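Local coordinates for protein Rab GDP-dissociation inhibitor (Saccharomyces cerevisiae, PDB 2BCG) that inhibits the dissociation of GDP from the Rab GTPase SEC4, extracts GDP-bound YPT7 from vacuolar membranes and is essential to the yeast secretory pathway, at residues 50-55 / 83-88; 237-242 / 353-358; 151-156 / 185-190; 177-182 / 207-212; 289-294 / 410-415. All blocks are in the same frame, centred on the assembly; numbering follows the deposited sequence.

Interaction 1: residues 50-55 / 83-88; sequences AASVTL and NVDLIP
Ser-52 and Asp-85 form a non-hydrogen-bonded antiparallel pair whose side chains supply the bond that the backbones do not. Ser-52 OG donates to Asp-85 OD1 and meets that oxygen nearly along its C-O axis. The rotation of the serine (chi1 -58°) places Ser-52 OG beside its own backbone N and 2.7 Å from Asp-85 OD1. The adjoining pair is hydrogen-bonded: Val-53 N reaches Val-84 O at 2.9 Å, and Val-84 N returns to Val-53 O at 2.8 Å. Beyond the serine, Leu-86 N donates to Ala-51 O at 3.0 Å. Val-53 and Leu-86 cross at about a right angle, with Val-53 CG2 3.9 Å from Leu-86 CD2 and the other methyl, CG1, against Leu-86 CD1. Water 1 accepts from Ile-87 N and donates weakly to Ala-50 O.

Further donors fix the polar pair. Asp-85 OD1 also receives Leu-241 N and OD2 bonds Tyr-236 OH, while Ser-52 OG bonds Gly-242 N; so many partners would probably favour the charged carboxylate. Asn-83 ND2 holds Asn-355 O, and Asn-83 OD1 bonds a basic side chain of the other protein chain.

The two short strands make a small antiparallel sheet. Strand 52-53 leads through the N-cap Thr-54 into helix 55-62, whose Leu-58 packs on Val-53 and Val-84, and Val-84 also touches Ile-314 of strand 303-317 and Leu-363 of strand 362-369.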
# COMPACT_ATOMS: atom_id res chain seq x y z
N ALA A 50 0.73 4.52 8.88
CA ALA A 50 0.08 4.89 7.64
C ALA A 50 -0.90 3.80 7.15
O ALA A 50 -1.18 3.70 5.97
CB ALA A 50 1.10 5.22 6.54
N ALA A 51 -1.38 2.97 8.08
CA ALA A 51 -2.43 1.98 7.80
C ALA A 51 -3.70 2.63 7.24
O ALA A 51 -3.95 3.83 7.45
CB ALA A 51 -2.80 1.26 9.10
N SER A 52 -4.52 1.80 6.59
CA SER A 52 -5.89 2.14 6.29
C SER A 52 -6.76 1.34 7.24
O SER A 52 -6.49 0.13 7.46
CB SER A 52 -6.22 1.82 4.83
OG SER A 52 -5.38 2.51 3.91
N VAL A 53 -7.80 1.97 7.81
CA VAL A 53 -8.59 1.29 8.83
C VAL A 53 -10.08 1.32 8.52
O VAL A 53 -10.55 2.08 7.67
CB VAL A 53 -8.33 1.93 10.21
CG1 VAL A 53 -6.82 1.87 10.57
CG2 VAL A 53 -8.84 3.37 10.23
N THR A 54 -10.83 0.45 9.21
CA THR A 54 -12.27 0.43 9.05
C THR A 54 -12.93 1.62 9.75
O THR A 54 -12.31 2.35 10.52
CB THR A 54 -12.89 -0.85 9.66
OG1 THR A 54 -12.65 -0.87 11.09
CG2 THR A 54 -12.35 -2.08 8.98
N LEU A 55 -14.23 1.80 9.48
CA LEU A 55 -14.97 2.86 10.11
C LEU A 55 -15.11 2.64 11.61
O LEU A 55 -14.88 3.55 12.39
CB LEU A 55 -16.31 3.08 9.39
CG LEU A 55 -17.13 4.30 9.75
CD1 LEU A 55 -16.32 5.62 9.69
CD2 LEU A 55 -18.23 4.35 8.74
N ASN A 83 -11.90 1.64 3.96
CA ASN A 83 -10.45 1.46 4.10
C ASN A 83 -9.89 2.87 4.12
O ASN A 83 -9.56 3.45 3.09
CB ASN A 83 -9.86 0.70 2.90
CG ASN A 83 -10.41 -0.69 2.78
OD1 ASN A 83 -10.06 -1.56 3.59
ND2 ASN A 83 -11.30 -0.92 1.80
N VAL A 84 -9.87 3.45 5.31
CA VAL A 84 -9.60 4.87 5.44
C VAL A 84 -8.16 5.13 5.85
O VAL A 84 -7.75 4.71 6.94
CB VAL A 84 -10.55 5.48 6.49
CG1 VAL A 84 -10.29 6.99 6.63
CG2 VAL A 84 -12.00 5.14 6.16
N ASP A 85 -7.41 5.80 4.98
CA ASP A 85 -6.02 6.16 5.28
C ASP A 85 -5.95 6.99 6.56
O ASP A 85 -6.71 7.97 6.75
CB ASP A 85 -5.42 6.99 4.14
CG ASP A 85 -5.37 6.26 2.82
OD1 ASP A 85 -5.35 5.01 2.79
OD2 ASP A 85 -5.36 6.98 1.79
N LEU A 86 -5.01 6.64 7.43
CA LEU A 86 -4.74 7.50 8.57
C LEU A 86 -3.85 8.69 8.18
O LEU A 86 -3.91 9.75 8.80
CB LEU A 86 -4.06 6.68 9.66
CG LEU A 86 -4.92 5.53 10.28
CD1 LEU A 86 -4.08 4.71 11.24
CD2 LEU A 86 -6.09 6.08 11.04
N ILE A 87 -3.02 8.47 7.15
CA ILE A 87 -2.07 9.48 6.68
C ILE A 87 -2.17 9.63 5.15
O ILE A 87 -1.84 8.68 4.43
CB ILE A 87 -0.60 9.16 7.10
CG1 ILE A 87 -0.52 9.08 8.62
CG2 ILE A 87 0.36 10.21 6.47
CD1 ILE A 87 0.89 8.81 9.14
N PRO A 88 -2.63 10.79 4.66
CA PRO A 88 -2.88 10.88 3.23
C PRO A 88 -1.58 10.97 2.40
O PRO A 88 -0.68 11.75 2.71
CB PRO A 88 -3.73 12.16 3.12
CG PRO A 88 -3.25 13.01 4.26
CD PRO A 88 -2.94 12.06 5.37
O HOH W 1 -2.42 6.16 5.54
O HOH W 2 -8.83 -1.27 5.92

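Interaction 2: residues 237-242 / 353-358; sequences PMYGLG and AHNVCS
Tyr-239 N donates to His-354 O over 2.8 Å at a fairly straight 161°, and the same oxygen takes a CA-H contact from Met-238. Asn-355 then lies alongside the tyrosine, pointing the same way, with its CB over the ring face and nearest Tyr-239 CD1 at 3.5 Å. Its OD1 is above the same ring, offset toward the rim and 3.4 Å from Tyr-239 CZ. An alanine in place of Tyr-239 would probably deprive Asn-355 CB and OD1 of the ring surface they rest on, leaving the amide to Met-238 and a weak bond from ND2 to Asp-352 O.

Pro-237 to Gly-240 form a type II beta turn, within a region that interacts with YPT1. Gly-240 has a positive phi at which a CB would press on the carbonyl oxygen before it; Val-356 CG1 packs 3.6 Å from Gly-240 N.

Met-238 is bent at chi2 and again at chi3 (-67°), and the second bend sets CE 3.3 Å from Ala-353 O and 3.3 Å from Asn-355 OD1. The sulfur, Met-238 SD, is 3.7 Å from His-354 CA. Ala-353 O also accepts from Lys-113 NZ. Both Met-238 and Tyr-239 pack on side chains of the other protein chain.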
# COMPACT_ATOMS: atom_id res chain seq x y z
N PRO A 237 -3.75 3.83 -4.77
CA PRO A 237 -4.10 2.39 -4.78
C PRO A 237 -5.57 2.09 -4.48
O PRO A 237 -6.15 2.64 -3.52
CB PRO A 237 -3.25 1.80 -3.65
CG PRO A 237 -3.04 2.95 -2.71
CD PRO A 237 -2.99 4.20 -3.57
N MET A 238 -6.13 1.16 -5.24
CA MET A 238 -7.44 0.60 -4.92
C MET A 238 -7.35 -0.07 -3.55
O MET A 238 -6.38 -0.81 -3.23
CB MET A 238 -7.84 -0.44 -5.98
CG MET A 238 -8.01 0.11 -7.38
SD MET A 238 -9.28 1.39 -7.48
CE MET A 238 -10.72 0.37 -7.11
N TYR A 239 -8.38 0.19 -2.75
CA TYR A 239 -8.52 -0.26 -1.35
C TYR A 239 -7.63 0.46 -0.34
O TYR A 239 -7.62 0.10 0.84
CB TYR A 239 -8.35 -1.78 -1.20
CG TYR A 239 -9.30 -2.62 -1.97
CD1 TYR A 239 -10.64 -2.79 -1.58
CD2 TYR A 239 -8.87 -3.25 -3.12
CE1 TYR A 239 -11.50 -3.63 -2.32
CE2 TYR A 239 -9.69 -4.08 -3.84
CZ TYR A 239 -11.00 -4.25 -3.46
OH TYR A 239 -11.78 -5.06 -4.21
N GLY A 240 -6.98 1.53 -0.78
CA GLY A 240 -6.32 2.41 0.16
C GLY A 240 -4.83 2.13 0.32
O GLY A 240 -4.28 1.10 -0.15
N LEU A 241 -4.17 3.08 0.98
CA LEU A 241 -2.72 3.00 1.13
C LEU A 241 -2.26 1.74 1.89
O LEU A 241 -1.12 1.31 1.71
CB LEU A 241 -2.19 4.27 1.81
CG LEU A 241 -2.37 5.56 0.99
CD1 LEU A 241 -1.92 6.75 1.82
CD2 LEU A 241 -1.58 5.46 -0.31
N GLY A 242 -3.11 1.18 2.74
CA GLY A 242 -2.76 -0.03 3.50
C GLY A 242 -2.39 -1.21 2.59
O GLY A 242 -1.71 -2.14 3.02
N ALA A 353 -14.79 5.17 -5.81
CA ALA A 353 -14.07 4.75 -7.03
C ALA A 353 -12.76 4.02 -6.73
O ALA A 353 -12.22 3.32 -7.57
CB ALA A 353 -13.78 5.96 -7.92
N HIS A 354 -12.25 4.25 -5.51
CA HIS A 354 -10.99 3.65 -5.08
C HIS A 354 -11.25 2.61 -3.98
O HIS A 354 -10.29 2.13 -3.38
CB HIS A 354 -9.92 4.74 -4.71
CG HIS A 354 -9.23 5.43 -5.88
ND1 HIS A 354 -9.65 6.64 -6.39
CD2 HIS A 354 -8.09 5.12 -6.57
CE1 HIS A 354 -8.83 7.03 -7.36
NE2 HIS A 354 -7.87 6.13 -7.48
N ASN A 355 -12.51 2.21 -3.77
CA ASN A 355 -12.86 1.15 -2.79
C ASN A 355 -12.43 1.47 -1.36
O ASN A 355 -11.96 0.59 -0.61
CB ASN A 355 -12.33 -0.23 -3.23
CG ASN A 355 -12.96 -0.73 -4.53
OD1 ASN A 355 -12.46 -1.68 -5.17
ND2 ASN A 355 -14.05 -0.10 -4.93
N VAL A 356 -12.54 2.74 -0.98
CA VAL A 356 -12.15 3.15 0.36
C VAL A 356 -13.31 3.55 1.24
O VAL A 356 -13.12 3.74 2.41
CB VAL A 356 -11.11 4.29 0.32
CG1 VAL A 356 -9.78 3.75 -0.25
CG2 VAL A 356 -11.64 5.48 -0.50
N CYS A 357 -14.51 3.67 0.67
CA CYS A 357 -15.71 3.99 1.43
C CYS A 357 -16.91 3.41 0.70
O CYS A 357 -16.81 3.05 -0.47
CB CYS A 357 -15.86 5.51 1.67
SG CYS A 357 -15.87 6.49 0.17
N SER A 358 -18.03 3.36 1.39
CA SER A 358 -19.25 2.84 0.80
C SER A 358 -19.80 3.81 -0.25
O SER A 358 -19.46 5.03 -0.28
CB SER A 358 -20.30 2.55 1.90
OG SER A 358 -20.67 3.76 2.52

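Interaction 3: residues 151-156 / 185-190; sequences KKFLEW and FGLGNS. With GER (geran-8-yl geran), chain D.
Phe-153 and Phe-185 mark the closest backbone approach, their CA atoms 6.1 Å apart, where helix 144-159 passes the C-terminal end of helix 178-184. That end is closed at Gly-186 by a Schellman motif with positive phi, after which the chain turns toward helix 189-199. No hydrogen bond links the two segments, and the aromatic rings carry the contact.

Phe-153 CA lies over the centre of the Phe-185 ring, 3.9 Å from its centroid, in a CH-pi contact. Phe-153 CG is anti to its backbone N (chi1 172°), and from there the ring turns its edge to the face of Phe-185 in an offset edge-to-face pair with planes at 79°; Phe-153 CD1 is 3.7 Å from Phe-185 CD1. Over one face of the Phe-153 ring sits Leu-187 CD1, 4.1 Å from Phe-153 CG. Trp-156 meets Phe-185 obliquely, Trp-156 CB being 3.5 Å from Phe-185 CZ.

Leu-154 points away from residues 185-190 and touches both bound geranylgeranyl groups; in one, Leu-154 CB is 3.7 Å from GER C9 and Leu-154 CD1 3.7 Å from GER C11. Phe-153 and Trp-156 of helix 144-159 thus form an aromatic cluster with Phe-185, while the helix also lines the pocket of this lipid through Lys-151, Leu-154 and Glu-155.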
# COMPACT_ATOMS: atom_id res chain seq x y z
N LYS A 151 6.43 29.58 -20.25
CA LYS A 151 6.75 28.63 -21.33
C LYS A 151 8.25 28.49 -21.61
O LYS A 151 8.77 27.37 -21.74
CB LYS A 151 6.01 29.04 -22.60
CG LYS A 151 6.15 28.07 -23.75
CD LYS A 151 4.92 28.14 -24.63
CE LYS A 151 5.10 27.45 -25.97
NZ LYS A 151 3.77 27.51 -26.67
N LYS A 152 8.96 29.62 -21.68
CA LYS A 152 10.40 29.58 -21.89
C LYS A 152 11.09 28.88 -20.73
O LYS A 152 12.02 28.11 -20.94
CB LYS A 152 10.96 30.98 -22.08
CG LYS A 152 10.41 31.63 -23.33
CD LYS A 152 10.96 33.01 -23.52
CE LYS A 152 10.95 33.34 -25.01
NZ LYS A 152 11.40 34.73 -25.27
N PHE A 153 10.61 29.13 -19.52
CA PHE A 153 11.10 28.42 -18.33
C PHE A 153 10.92 26.90 -18.47
O PHE A 153 11.88 26.14 -18.28
CB PHE A 153 10.37 28.93 -17.08
CG PHE A 153 10.66 28.13 -15.85
CD1 PHE A 153 11.88 28.26 -15.20
CD2 PHE A 153 9.69 27.27 -15.32
CE1 PHE A 153 12.16 27.54 -14.04
CE2 PHE A 153 9.95 26.54 -14.17
CZ PHE A 153 11.19 26.67 -13.52
N LEU A 154 9.72 26.46 -18.81
CA LEU A 154 9.45 25.03 -18.92
C LEU A 154 10.17 24.40 -20.11
O LEU A 154 10.53 23.21 -20.06
CB LEU A 154 7.94 24.75 -18.96
CG LEU A 154 7.15 25.05 -17.67
CD1 LEU A 154 5.69 24.78 -17.94
CD2 LEU A 154 7.63 24.23 -16.47
N GLU A 155 10.40 25.18 -21.17
CA GLU A 155 11.18 24.70 -22.33
C GLU A 155 12.64 24.46 -21.94
O GLU A 155 13.29 23.55 -22.47
CB GLU A 155 11.09 25.70 -23.50
CG GLU A 155 9.75 25.63 -24.27
CD GLU A 155 9.57 26.79 -25.25
OE1 GLU A 155 10.27 27.84 -25.09
OE2 GLU A 155 8.73 26.67 -26.17
N TRP A 156 13.15 25.27 -21.02
CA TRP A 156 14.49 25.08 -20.48
C TRP A 156 14.56 23.83 -19.59
O TRP A 156 15.52 23.05 -19.70
CB TRP A 156 14.94 26.34 -19.74
CG TRP A 156 16.16 26.18 -18.90
CD1 TRP A 156 17.46 26.14 -19.32
CD2 TRP A 156 16.20 26.07 -17.47
NE1 TRP A 156 18.31 26.00 -18.25
CE2 TRP A 156 17.56 25.95 -17.10
CE3 TRP A 156 15.22 26.05 -16.47
CZ2 TRP A 156 17.96 25.82 -15.77
CZ3 TRP A 156 15.62 25.91 -15.14
CH2 TRP A 156 16.98 25.79 -14.80
N PHE A 185 14.40 34.08 -16.27
CA PHE A 185 13.20 34.03 -17.09
C PHE A 185 12.19 35.13 -16.81
O PHE A 185 11.11 35.13 -17.40
CB PHE A 185 12.57 32.65 -16.94
CG PHE A 185 13.47 31.56 -17.42
CD1 PHE A 185 14.22 30.83 -16.52
CD2 PHE A 185 13.62 31.32 -18.79
CE1 PHE A 185 15.07 29.82 -16.97
CE2 PHE A 185 14.48 30.32 -19.25
CZ PHE A 185 15.21 29.58 -18.34
N GLY A 186 12.52 36.04 -15.90
CA GLY A 186 11.68 37.21 -15.60
C GLY A 186 10.33 36.91 -14.99
O GLY A 186 9.35 37.60 -15.26
N LEU A 187 10.26 35.86 -14.17
CA LEU A 187 8.97 35.43 -13.60
C LEU A 187 8.58 36.23 -12.35
O LEU A 187 9.40 36.42 -11.46
CB LEU A 187 9.01 33.93 -13.27
CG LEU A 187 9.50 33.02 -14.40
CD1 LEU A 187 9.60 31.57 -13.93
CD2 LEU A 187 8.60 33.15 -15.59
N GLY A 188 7.33 36.69 -12.28
CA GLY A 188 6.83 37.44 -11.12
C GLY A 188 6.45 36.59 -9.93
O GLY A 188 6.43 35.36 -10.03
N ASN A 189 6.13 37.22 -8.80
CA ASN A 189 5.92 36.49 -7.54
C ASN A 189 4.77 35.48 -7.57
O ASN A 189 4.89 34.42 -6.97
CB ASN A 189 5.76 37.44 -6.35
CG ASN A 189 7.06 38.17 -6.01
OD1 ASN A 189 8.03 37.57 -5.52
ND2 ASN A 189 7.08 39.47 -6.26
N SER A 190 3.68 35.80 -8.26
CA SER A 190 2.56 34.84 -8.34
C SER A 190 2.96 33.59 -9.14
O SER A 190 2.59 32.47 -8.76
CB SER A 190 1.26 35.48 -8.86
OG SER A 190 1.44 36.08 -10.11
C1 GER D . 8.79 17.03 -19.86
C2 GER D . 7.74 18.16 -19.98
C3 GER D . 7.93 19.49 -19.57
C4 GER D . 9.25 19.98 -18.94
C5 GER D . 6.78 20.49 -19.74
C6 GER D . 6.99 21.48 -20.90
C7 GER D . 5.82 22.18 -21.18
C8 GER D . 5.66 23.39 -21.88
C9 GER D . 6.86 24.14 -22.47
C10 GER D . 4.24 23.95 -22.07
C11 GER D . 3.91 25.15 -21.16
C12 GER D . 2.79 25.83 -21.62
C13 GER D . 2.17 26.98 -21.12
C14 GER D . 2.69 27.71 -19.88
C15 GER D . 0.93 27.52 -21.83
C16 GER D . 1.31 28.59 -22.85
C17 GER D . 0.19 29.27 -23.29
C18 GER D . 0.15 30.60 -23.69
C19 GER D . 1.42 31.47 -23.67
C20 GER D . -1.20 31.20 -24.15

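Interaction 4: residues 177-182 / 207-212; sequences TMDEVY and YLQQPA
Tyr-182 and Tyr-207 meet from differently set CG atoms: CG of Tyr-207 stands between its backbone N and carbonyl carbon (chi1 79°), whereas CG of Tyr-182 is anti to its carbonyl carbon (chi1 -75°). The side chains cross at about a right angle, and Tyr-182 OH and Tyr-207 OH share a 2.9 Å hydrogen bond. Leu-208 CD2 lies at the edge of the Tyr-182 ring, in its plane, 3.5 Å from Tyr-182 CE1. Met-178 CG takes an edge position in the plane of the Tyr-207 ring, 3.8 Å from Tyr-207 CE2. Farther along the same chain, Met-178 SD is 4.0 Å from Ala-212 CB. That methyl also packs on Val-181 CG2.

The first turn of the helix is held by backbone oxygens of the 3-10 turn and the loop after it. Asp-179 N donates to Leu-208 O at 3.1 Å, in the carbonyl plane and on a lone pair, and Met-178 N donates to Gln-210 O. Gln-209 NE2 makes a weak 3.2 Å bond to Asp-179 OD1, whose partner oxygen, OD2, is in a salt bridge with Lys-192. A water connects Gln-209 OE1 and Thr-177 OG1.

Thr-177 is the N-cap: its OG1 accepts from Glu-180 N at 3.2 Å, and Glu-180 OE1 in return takes Thr-177 N from above the carboxylate plane. This is a capping box at the start of helix 178-184, docked on the loop that leads into helix 212-229.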
# COMPACT_ATOMS: atom_id res chain seq x y z
N THR A 177 20.64 29.98 -7.07
CA THR A 177 19.43 29.71 -6.28
C THR A 177 18.22 29.62 -7.22
O THR A 177 18.28 30.03 -8.40
CB THR A 177 19.14 30.83 -5.24
OG1 THR A 177 18.74 32.02 -5.93
CG2 THR A 177 20.38 31.14 -4.38
N MET A 178 17.12 29.07 -6.72
CA MET A 178 15.92 28.99 -7.54
C MET A 178 15.40 30.38 -7.88
O MET A 178 14.92 30.58 -8.98
CB MET A 178 14.85 28.11 -6.88
CG MET A 178 13.83 27.62 -7.89
SD MET A 178 14.49 26.79 -9.36
CE MET A 178 13.09 26.82 -10.46
N ASP A 179 15.51 31.34 -6.95
CA ASP A 179 15.11 32.73 -7.25
C ASP A 179 15.89 33.32 -8.43
O ASP A 179 15.32 34.02 -9.27
CB ASP A 179 15.30 33.62 -6.03
CG ASP A 179 14.10 34.53 -5.78
OD1 ASP A 179 14.07 35.17 -4.69
OD2 ASP A 179 13.19 34.58 -6.64
N GLU A 180 17.19 33.01 -8.50
CA GLU A 180 18.02 33.44 -9.62
C GLU A 180 17.62 32.78 -10.92
O GLU A 180 17.64 33.41 -11.98
CB GLU A 180 19.50 33.19 -9.33
CG GLU A 180 20.05 34.08 -8.22
CD GLU A 180 21.50 33.77 -7.89
OE1 GLU A 180 21.95 32.63 -8.13
OE2 GLU A 180 22.18 34.68 -7.38
N VAL A 181 17.19 31.52 -10.86
CA VAL A 181 16.67 30.86 -12.04
C VAL A 181 15.38 31.55 -12.53
O VAL A 181 15.20 31.79 -13.72
CB VAL A 181 16.43 29.32 -11.78
CG1 VAL A 181 15.62 28.70 -12.89
CG2 VAL A 181 17.75 28.57 -11.61
N TYR A 182 14.51 31.91 -11.58
CA TYR A 182 13.26 32.59 -11.90
C TYR A 182 13.57 33.94 -12.57
O TYR A 182 12.94 34.31 -13.58
CB TYR A 182 12.42 32.81 -10.63
CG TYR A 182 11.69 31.58 -10.04
CD1 TYR A 182 11.51 31.47 -8.66
CD2 TYR A 182 11.16 30.57 -10.85
CE1 TYR A 182 10.79 30.40 -8.08
CE2 TYR A 182 10.43 29.46 -10.29
CZ TYR A 182 10.27 29.40 -8.90
OH TYR A 182 9.57 28.33 -8.35
N TYR A 207 12.84 27.21 -0.34
CA TYR A 207 13.56 26.80 -1.57
C TYR A 207 14.08 27.96 -2.43
O TYR A 207 15.01 27.78 -3.23
CB TYR A 207 12.68 25.91 -2.44
CG TYR A 207 11.67 26.70 -3.26
CD1 TYR A 207 10.46 27.15 -2.69
CD2 TYR A 207 11.94 27.01 -4.60
CE1 TYR A 207 9.53 27.90 -3.45
CE2 TYR A 207 11.04 27.75 -5.36
CZ TYR A 207 9.85 28.20 -4.79
OH TYR A 207 8.96 28.92 -5.56
N LEU A 208 13.47 29.14 -2.29
CA LEU A 208 13.84 30.30 -3.11
C LEU A 208 15.31 30.69 -2.94
O LEU A 208 15.96 31.15 -3.89
CB LEU A 208 12.95 31.49 -2.77
CG LEU A 208 11.49 31.50 -3.23
CD1 LEU A 208 10.83 32.75 -2.65
CD2 LEU A 208 11.36 31.49 -4.75
N GLN A 209 15.84 30.49 -1.73
CA GLN A 209 17.20 30.91 -1.42
C GLN A 209 18.16 29.72 -1.32
O GLN A 209 19.28 29.86 -0.83
CB GLN A 209 17.22 31.78 -0.15
CG GLN A 209 16.28 33.00 -0.21
CD GLN A 209 16.50 33.90 -1.43
OE1 GLN A 209 17.60 33.96 -2.00
NE2 GLN A 209 15.44 34.60 -1.85
N GLN A 210 17.73 28.57 -1.83
CA GLN A 210 18.54 27.35 -1.83
C GLN A 210 18.94 27.02 -3.28
O GLN A 210 18.28 27.49 -4.21
CB GLN A 210 17.75 26.18 -1.22
CG GLN A 210 17.67 26.23 0.29
CD GLN A 210 16.63 25.30 0.87
OE1 GLN A 210 16.04 24.47 0.17
NE2 GLN A 210 16.38 25.44 2.16
N PRO A 211 20.04 26.24 -3.47
CA PRO A 211 20.44 25.78 -4.80
C PRO A 211 19.27 25.27 -5.64
O PRO A 211 18.37 24.60 -5.11
CB PRO A 211 21.40 24.62 -4.50
CG PRO A 211 22.04 25.03 -3.23
CD PRO A 211 21.00 25.78 -2.44
N ALA A 212 19.28 25.60 -6.92
CA ALA A 212 18.17 25.29 -7.82
C ALA A 212 17.93 23.80 -8.06
O ALA A 212 16.79 23.38 -8.31
CB ALA A 212 18.38 26.01 -9.14
O HOH W 3 18.73 34.17 -4.36

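Interaction 5: residues 289-294 / 410-415; sequences APLVIA and NIYLSR
Tyr-412 has its CG anti to the carbonyl carbon, beside the backbone N (chi1 -65°), and from there the ring lays its edge against Leu-291, whose CB is in the ring plane and 3.9 Å from Tyr-412 CE1. The two side chains cross at about a right angle. CG of Leu-291 stands between its backbone N and carbonyl carbon (chi1 62°), and Leu-291 CD1 reaches Tyr-412 CD1 at 4.0 Å. An alanine in place of Tyr-412 would probably open a gap beside Leu-291 CB and CD1, which would lose the ring edge they pack on.

On the other face of the sheet, Val-292 and Ile-411 lie side by side and point the same way, Val-292 CG1 touching Ile-411 CG1 at 3.7 Å. Two residues on, on the same face, Ala-294 CB meets Leu-413 CD2 at 3.8 Å. That methyl, CD2 of Leu-413, also approaches Ala-294 O, at 3.4 Å.

The backbones run parallel, joined by four hydrogen bonds: Val-292 N to Asn-410 O, Tyr-412 N to Val-292 O (2.9 Å), Ala-294 N to Tyr-412 O, and Ser-414 N to Ala-294 O. Beyond the last, Ser-414 OG bonds Glu-23.

Strand 411-413 is an outermost strand of a five-stranded parallel sheet, consistent with a Rossmann-like fold, and strand 292-294 lies between it and strand 14-17. Ile-293 packs on Leu-26 and Leu-30 of helix 21-32, while Val-437 of helix 424-438 touches both Leu-291 and Tyr-412.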
# COMPACT_ATOMS: atom_id res chain seq x y z
N ALA A 289 19.64 -11.12 15.55
CA ALA A 289 20.15 -10.71 14.24
C ALA A 289 21.21 -9.64 14.47
O ALA A 289 21.19 -8.96 15.50
CB ALA A 289 19.03 -10.16 13.39
N PRO A 290 22.15 -9.47 13.52
CA PRO A 290 23.16 -8.40 13.66
C PRO A 290 22.66 -6.97 13.53
O PRO A 290 23.34 -6.02 13.96
CB PRO A 290 24.16 -8.69 12.54
CG PRO A 290 23.59 -9.74 11.70
CD PRO A 290 22.39 -10.33 12.35
N LEU A 291 21.46 -6.78 12.97
CA LEU A 291 20.90 -5.44 12.89
C LEU A 291 19.38 -5.47 12.96
O LEU A 291 18.75 -6.49 12.70
CB LEU A 291 21.37 -4.73 11.60
CG LEU A 291 20.97 -5.33 10.26
CD1 LEU A 291 19.85 -4.47 9.73
CD2 LEU A 291 22.10 -5.37 9.23
N VAL A 292 18.83 -4.31 13.32
CA VAL A 292 17.37 -4.11 13.32
C VAL A 292 17.04 -2.87 12.47
O VAL A 292 17.80 -1.88 12.44
CB VAL A 292 16.82 -3.98 14.78
CG1 VAL A 292 17.30 -2.72 15.47
CG2 VAL A 292 15.27 -4.08 14.79
N ILE A 293 15.90 -2.93 11.79
CA ILE A 293 15.29 -1.79 11.08
C ILE A 293 13.93 -1.58 11.77
O ILE A 293 13.20 -2.54 11.97
CB ILE A 293 15.11 -2.10 9.58
CG1 ILE A 293 16.48 -2.38 8.92
CG2 ILE A 293 14.31 -0.98 8.89
CD1 ILE A 293 16.39 -2.84 7.53
N ALA A 294 13.62 -0.36 12.18
CA ALA A 294 12.38 -0.16 12.94
C ALA A 294 11.83 1.24 12.80
O ALA A 294 12.55 2.17 12.43
CB ALA A 294 12.62 -0.45 14.40
N ASN A 410 23.72 -0.43 15.02
CA ASN A 410 22.95 -1.30 14.08
C ASN A 410 21.44 -1.20 14.33
O ASN A 410 20.74 -2.19 14.16
CB ASN A 410 23.46 -2.75 14.07
CG ASN A 410 24.85 -2.89 13.43
OD1 ASN A 410 25.21 -2.18 12.47
ND2 ASN A 410 25.64 -3.83 13.96
N ILE A 411 20.99 -0.01 14.72
CA ILE A 411 19.56 0.27 14.90
C ILE A 411 19.18 1.36 13.90
O ILE A 411 19.42 2.58 14.11
CB ILE A 411 19.24 0.67 16.34
CG1 ILE A 411 19.60 -0.49 17.29
CG2 ILE A 411 17.77 1.05 16.48
CD1 ILE A 411 19.58 -0.11 18.76
N TYR A 412 18.59 0.87 12.80
CA TYR A 412 18.35 1.69 11.62
C TYR A 412 16.87 2.09 11.64
O TYR A 412 15.99 1.25 11.48
CB TYR A 412 18.69 0.90 10.35
CG TYR A 412 20.17 0.56 10.28
CD1 TYR A 412 20.66 -0.70 10.72
CD2 TYR A 412 21.08 1.50 9.85
CE1 TYR A 412 22.05 -1.01 10.68
CE2 TYR A 412 22.48 1.21 9.80
CZ TYR A 412 22.94 -0.04 10.22
OH TYR A 412 24.29 -0.33 10.16
N LEU A 413 16.64 3.37 11.89
CA LEU A 413 15.27 3.85 12.12
C LEU A 413 14.76 4.67 10.98
O LEU A 413 15.48 5.46 10.34
CB LEU A 413 15.22 4.67 13.40
CG LEU A 413 15.66 3.87 14.64
CD1 LEU A 413 15.85 4.72 15.89
CD2 LEU A 413 14.76 2.66 14.91
N SER A 414 13.46 4.51 10.73
CA SER A 414 12.80 5.33 9.72
C SER A 414 12.30 6.65 10.31
O SER A 414 12.15 6.80 11.54
CB SER A 414 11.62 4.54 9.11
OG SER A 414 10.71 4.16 10.15
N ARG A 415 11.97 7.58 9.41
CA ARG A 415 11.33 8.84 9.79
C ARG A 415 9.79 8.70 9.86
O ARG A 415 9.18 7.95 9.08
CB ARG A 415 11.69 9.91 8.76
CG ARG A 415 13.22 10.20 8.59
CD ARG A 415 13.44 11.15 7.41
NE ARG A 415 12.91 12.45 7.79
CZ ARG A 415 13.58 13.38 8.47
NH1 ARG A 415 14.86 13.18 8.80
NH2 ARG A 415 12.98 14.52 8.79
O HOH W 4 24.74 -5.61 16.24

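In the fold
From the N terminus, interaction 1 closes first, looping out helices 55-62 and 69-76. Next come interactions 3 and 4, which cross: residues 177-182 fall inside the loop of 151-190, and 185-190 inside that of 177-212. They touch each other and bind the helices of the lipid-binding part. Interactions 2 and 5 open later and also cross, 289-294 lying between 237-242 and 353-358. Interaction 2 joins the loop before helix 243-254 to the loop between strands 345-351 and 362-369, and touches interaction 1 despite the distance in sequence. Interaction 5 joins strands of the parallel sheet, its centre about 44 Å from that of interaction 3 and on the opposite side of the chain's centre.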